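PDB 3DMH: probable ribosomal RNA small subunit methyltransferase from Thermus thermophilus, which methylates the N2 amino group of a specific guanosine in 16S ribosomal RNA, with S-adenosylmethionine as methyl donor. Local coordinates for residues K211-S216 with V303-F308. Sequence-based numbering, arbitrary orientation.
With GMP (guanosine), chain E; SAM (S-adenosylmethionine), chain D.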
ATOM      1  N   LYS A 211     -12.256   4.964  10.914  1.00 20.98           N
ATOM      2  CA  LYS A 211     -13.253   5.988  10.554  1.00 22.34           C
ATOM      3  C   LYS A 211     -13.156   6.348   9.084  1.00 22.35           C
ATOM      4  O   LYS A 211     -12.085   6.265   8.494  1.00 22.59           O
ATOM      5  CB  LYS A 211     -13.101   7.263  11.388  1.00 22.77           C
ATOM      6  CG  LYS A 211     -11.796   8.012  11.172  1.00 24.76           C
ATOM      7  CD  LYS A 211     -11.591   9.032  12.297  1.00 28.43           C
ATOM      8  CE  LYS A 211     -10.483  10.025  11.963  1.00 30.51           C
ATOM      9  NZ  LYS A 211      -9.167   9.349  11.824  1.00 33.24           N
ATOM     10  N   VAL A 212     -14.277   6.772   8.505  1.00 22.85           N
ATOM     11  CA  VAL A 212     -14.293   7.202   7.114  1.00 22.61           C
ATOM     12  C   VAL A 212     -13.601   8.564   6.975  1.00 21.83           C
ATOM     13  O   VAL A 212     -13.925   9.516   7.708  1.00 22.12           O
ATOM     14  CB  VAL A 212     -15.740   7.240   6.564  1.00 23.65           C
ATOM     15  CG1 VAL A 212     -15.755   7.732   5.134  1.00 22.47           C
ATOM     16  CG2 VAL A 212     -16.360   5.846   6.619  1.00 24.46           C
ATOM     17  N   ASP A 213     -12.627   8.635   6.057  1.00 21.51           N
ATOM     18  CA  ASP A 213     -11.964   9.900   5.726  1.00 20.92           C
ATOM     19  C   ASP A 213     -13.018  10.952   5.344  1.00 19.86           C
ATOM     20  O   ASP A 213     -13.828  10.721   4.450  1.00 19.57           O
ATOM     21  CB  ASP A 213     -10.977   9.668   4.559  1.00 21.55           C
ATOM     22  CG  ASP A 213     -10.194  10.930   4.157  1.00 23.03           C
ATOM     23  OD1 ASP A 213     -10.455  12.034   4.667  1.00 25.34           O
ATOM     24  OD2 ASP A 213      -9.294  10.800   3.298  1.00 24.14           O
ATOM     25  N   PRO A 214     -13.032  12.105   6.045  1.00 19.93           N
ATOM     26  CA  PRO A 214     -13.944  13.186   5.649  1.00 20.36           C
ATOM     27  C   PRO A 214     -13.828  13.555   4.156  1.00 20.29           C
ATOM     28  O   PRO A 214     -14.822  13.951   3.549  1.00 20.92           O
ATOM     29  CB  PRO A 214     -13.511  14.351   6.544  1.00 20.28           C
ATOM     30  CG  PRO A 214     -12.935  13.660   7.784  1.00 21.23           C
ATOM     31  CD  PRO A 214     -12.224  12.457   7.228  1.00 20.14           C
ATOM     32  N   ALA A 215     -12.643  13.398   3.560  1.00 19.98           N
ATOM     33  CA  ALA A 215     -12.475  13.697   2.139  1.00 19.26           C
ATOM     34  C   ALA A 215     -13.304  12.750   1.269  1.00 19.77           C
ATOM     35  O   ALA A 215     -13.895  13.164   0.258  1.00 19.99           O
ATOM     36  CB  ALA A 215     -10.991  13.626   1.741  1.00 19.10           C
ATOM     37  N   SER A 216     -13.314  11.472   1.651  1.00 19.56           N
ATOM     38  CA  SER A 216     -14.098  10.458   0.942  1.00 20.24           C
ATOM     39  C   SER A 216     -15.601  10.762   1.041  1.00 20.79           C
ATOM     40  O   SER A 216     -16.329  10.671   0.043  1.00 20.68           O
ATOM     41  CB  SER A 216     -13.786   9.072   1.508  1.00 19.67           C
ATOM     42  OG  SER A 216     -12.398   8.789   1.439  1.00 22.80           O
ATOM     43  N   VAL A 303     -13.623   7.300  -9.723  1.00 19.15           N
ATOM     44  CA  VAL A 303     -13.523   8.101  -8.498  1.00 19.49           C
ATOM     45  C   VAL A 303     -12.178   7.841  -7.863  1.00 19.42           C
ATOM     46  O   VAL A 303     -11.632   6.735  -7.977  1.00 19.43           O
ATOM     47  CB  VAL A 303     -14.649   7.775  -7.465  1.00 20.18           C
ATOM     48  CG1 VAL A 303     -16.016   8.081  -8.050  1.00 20.33           C
ATOM     49  CG2 VAL A 303     -14.565   6.304  -7.004  1.00 20.92           C
ATOM     50  N   THR A 304     -11.647   8.847  -7.171  1.00 19.00           N
ATOM     51  CA  THR A 304     -10.416   8.616  -6.433  1.00 18.71           C
ATOM     52  C   THR A 304     -10.208   9.625  -5.322  1.00 19.71           C
ATOM     53  O   THR A 304     -10.498  10.806  -5.487  1.00 19.33           O
ATOM     54  CB  THR A 304      -9.170   8.585  -7.369  1.00 19.44           C
ATOM     55  OG1 THR A 304      -8.020   8.177  -6.614  1.00 20.35           O
ATOM     56  CG2 THR A 304      -8.907   9.968  -8.028  1.00 19.02           C
ATOM     57  N   ASN A 305      -9.737   9.098  -4.190  1.00 19.14           N
ATOM     58  CA  ASN A 305      -9.129   9.878  -3.114  1.00 19.84           C
ATOM     59  C   ASN A 305      -7.651   9.437  -3.140  1.00 20.16           C
ATOM     60  O   ASN A 305      -7.304   8.429  -2.510  1.00 20.76           O
ATOM     61  CB  ASN A 305      -9.812   9.493  -1.801  1.00 19.99           C
ATOM     62  CG  ASN A 305      -9.245  10.221  -0.598  1.00 21.38           C
ATOM     63  OD1 ASN A 305      -8.328  11.026  -0.724  1.00 23.63           O
ATOM     64  ND2 ASN A 305      -9.796   9.931   0.591  1.00 22.60           N
ATOM     65  N   PRO A 306      -6.804  10.126  -3.927  1.00 20.66           N
ATOM     66  CA  PRO A 306      -5.462   9.581  -4.148  1.00 20.56           C
ATOM     67  C   PRO A 306      -4.545   9.624  -2.932  1.00 20.16           C
ATOM     68  O   PRO A 306      -4.765  10.420  -1.991  1.00 20.77           O
ATOM     69  CB  PRO A 306      -4.863  10.476  -5.245  1.00 20.00           C
ATOM     70  CG  PRO A 306      -5.935  11.352  -5.720  1.00 23.13           C
ATOM     71  CD  PRO A 306      -7.037  11.371  -4.692  1.00 20.89           C
ATOM     72  N   PRO A 307      -3.468   8.833  -2.971  1.00 20.71           N
ATOM     73  CA  PRO A 307      -2.447   8.940  -1.923  1.00 21.15           C
ATOM     74  C   PRO A 307      -1.768  10.304  -1.956  1.00 22.39           C
ATOM     75  O   PRO A 307      -1.765  10.970  -2.991  1.00 22.24           O
ATOM     76  CB  PRO A 307      -1.441   7.842  -2.282  1.00 21.58           C
ATOM     77  CG  PRO A 307      -1.647   7.611  -3.748  1.00 22.21           C
ATOM     78  CD  PRO A 307      -3.086   7.895  -4.045  1.00 21.04           C
ATOM     79  N   PHE A 308      -1.196  10.706  -0.828  1.00 23.36           N
ATOM     80  CA  PHE A 308      -0.577  12.019  -0.742  1.00 25.09           C
ATOM     81  C   PHE A 308       0.592  11.955   0.223  1.00 26.65           C
ATOM     82  O   PHE A 308       0.643  11.085   1.093  1.00 26.75           O
ATOM     83  CB  PHE A 308      -1.602  13.075  -0.314  1.00 24.90           C
ATOM     84  CG  PHE A 308      -2.304  12.755   0.969  1.00 24.93           C
ATOM     85  CD1 PHE A 308      -1.840  13.269   2.177  1.00 24.02           C
ATOM     86  CD2 PHE A 308      -3.434  11.936   0.974  1.00 23.97           C
ATOM     87  CE1 PHE A 308      -2.490  12.969   3.372  1.00 25.47           C
ATOM     88  CE2 PHE A 308      -4.086  11.630   2.160  1.00 25.28           C
ATOM     89  CZ  PHE A 308      -3.613  12.139   3.358  1.00 24.46           C
TER
HETATM   90  C4' GMP E 385      -6.336  16.268   7.458  1.00 35.04           C
HETATM   91  O4' GMP E 385      -6.358  15.984   6.053  1.00 34.35           O
HETATM   92  C3' GMP E 385      -5.158  15.496   8.031  1.00 35.10           C
HETATM   93  O3' GMP E 385      -5.671  14.274   8.578  1.00 37.19           O
HETATM   94  C2' GMP E 385      -4.298  15.188   6.818  1.00 33.44           C
HETATM   95  O2' GMP E 385      -3.557  13.980   6.992  1.00 35.73           O
HETATM   96  C1' GMP E 385      -5.338  15.036   5.721  1.00 30.01           C
HETATM   97  N9  GMP E 385      -4.881  15.349   4.351  1.00 28.75           N
HETATM   98  C8  GMP E 385      -3.949  16.234   3.960  1.00 27.39           C
HETATM   99  N7  GMP E 385      -3.824  16.255   2.607  1.00 28.28           N
HETATM  100  C5  GMP E 385      -4.718  15.374   2.106  1.00 27.09           C
HETATM  101  C6  GMP E 385      -5.124  14.888   0.761  1.00 27.64           C
HETATM  102  O6  GMP E 385      -4.589  15.338  -0.274  1.00 26.21           O
HETATM  103  N1  GMP E 385      -6.087  13.950   0.701  1.00 26.73           N
HETATM  104  C2  GMP E 385      -6.693  13.440   1.802  1.00 27.53           C
HETATM  105  N2  GMP E 385      -7.656  12.494   1.693  1.00 26.43           N
HETATM  106  N3  GMP E 385      -6.370  13.840   3.064  1.00 26.36           N
HETATM  107  C4  GMP E 385      -5.415  14.783   3.262  1.00 27.70           C
HETATM  108  N   SAM D 384     -10.403   5.044  -1.439  1.00 16.82           N
HETATM  109  CA  SAM D 384     -10.045   4.844   0.008  1.00 17.87           C
HETATM  110  C   SAM D 384     -10.776   5.874   0.842  1.00 18.59           C
HETATM  111  O   SAM D 384     -11.304   6.805   0.218  1.00 19.76           O
HETATM  112  OXT SAM D 384     -10.786   5.770   2.080  1.00 19.44           O
HETATM  113  CB  SAM D 384      -8.541   5.008   0.238  1.00 17.79           C
HETATM  114  CG  SAM D 384      -7.953   6.368  -0.148  1.00 17.65           C
HETATM  115  SD  SAM D 384      -6.188   6.478   0.288  1.00 19.20           S
HETATM  116  CE  SAM D 384      -5.947   8.276   0.380  1.00 19.57           C
HETATM  117  C5' SAM D 384      -5.281   6.108  -1.242  1.00 17.16           C
HETATM  118  C4' SAM D 384      -5.240   4.618  -1.544  1.00 15.33           C
HETATM  119  O4' SAM D 384      -4.413   4.498  -2.699  1.00 13.93           O
HETATM  120  C3' SAM D 384      -4.636   3.746  -0.434  1.00 14.02           C
HETATM  121  O3' SAM D 384      -5.515   2.697  -0.052  1.00 13.83           O
HETATM  122  C2' SAM D 384      -3.335   3.234  -1.061  1.00 13.48           C
HETATM  123  O2' SAM D 384      -2.896   1.972  -0.599  1.00 14.54           O
HETATM  124  C1' SAM D 384      -3.739   3.266  -2.533  1.00 13.93           C
HETATM  125  N9  SAM D 384      -2.585   3.199  -3.409  1.00 11.94           N
HETATM  126  C8  SAM D 384      -1.297   3.689  -3.203  1.00 13.52           C
HETATM  127  N7  SAM D 384      -0.543   3.430  -4.299  1.00 12.59           N
HETATM  128  C5  SAM D 384      -1.343   2.756  -5.199  1.00 11.05           C
HETATM  129  C6  SAM D 384      -1.114   2.199  -6.463  1.00 11.86           C
HETATM  130  N6  SAM D 384       0.097   2.245  -7.035  1.00 12.42           N
HETATM  131  N1  SAM D 384      -2.169   1.585  -7.095  1.00 12.34           N
HETATM  132  C2  SAM D 384      -3.414   1.497  -6.512  1.00 12.71           C
HETATM  133  N3  SAM D 384      -3.654   1.990  -5.234  1.00 12.22           N
HETATM  134  C4  SAM D 384      -2.622   2.614  -4.623  1.00 11.34           C
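Asn305, first residue of the Asn-Pro-Pro-Phe motif that follows strand 299-304, meets Asp213 and Ser216 at the start of helix 214-227, between the bound guanosine and S-adenosylmethionine. Its amide nitrogen makes both hydrogen bonds across the contact: ND2 donates to Asp213 OD2 at 2.9 Å, an N-H...O angle of 159°, and to Ser216 OG at 3.0 Å. The first acceptor lies practically in the amide plane, the second slightly off it; Asp213 OD2, in contrast, is approached from above its carboxylate plane, the two flat groups being turned 48° apart. With CG anti to the backbone N (chi1 179°), the Asn305 side chain extends toward the helix start, and the two bonds fix which end of the amide carries oxygen. OD1 is thereby presented to the substrate: guanosine N2 donates to Asn305 OD1 and Asp213 OD2, 2.9 Å in each case, so one amino group is gripped by an amide and a carboxylate. Asp213 is itself held as the N-cap of helix 214-227, its OD1 accepting from Ala215 N at 2.8 Å, while Ala215 CB packs against guanosine N2. Ser216 OG, besides accepting from Asn305, donates to the S-adenosylmethionine carboxylate O at 2.6 Å, coupling the cofactor to the same network. Phe308 lays one ring face over the purine, whose C5 stands 3.4 Å above the ring plane, and Asn341 N and Tyr365 OH also hydrogen-bond the nucleoside. The cofactor methyl CE sits 3.2 Å from Asn305 O and close to Pro306 O; it stands 4.7 Å from guanosine N2, with SD roughly behind it, consistent with transfer to that amino group. Such pairing of an Asn-Pro-Pro-Phe loop with a Rossmann-like cofactor site is typical of amino-methyltransferases, including those acting on exocyclic amino groups of bases.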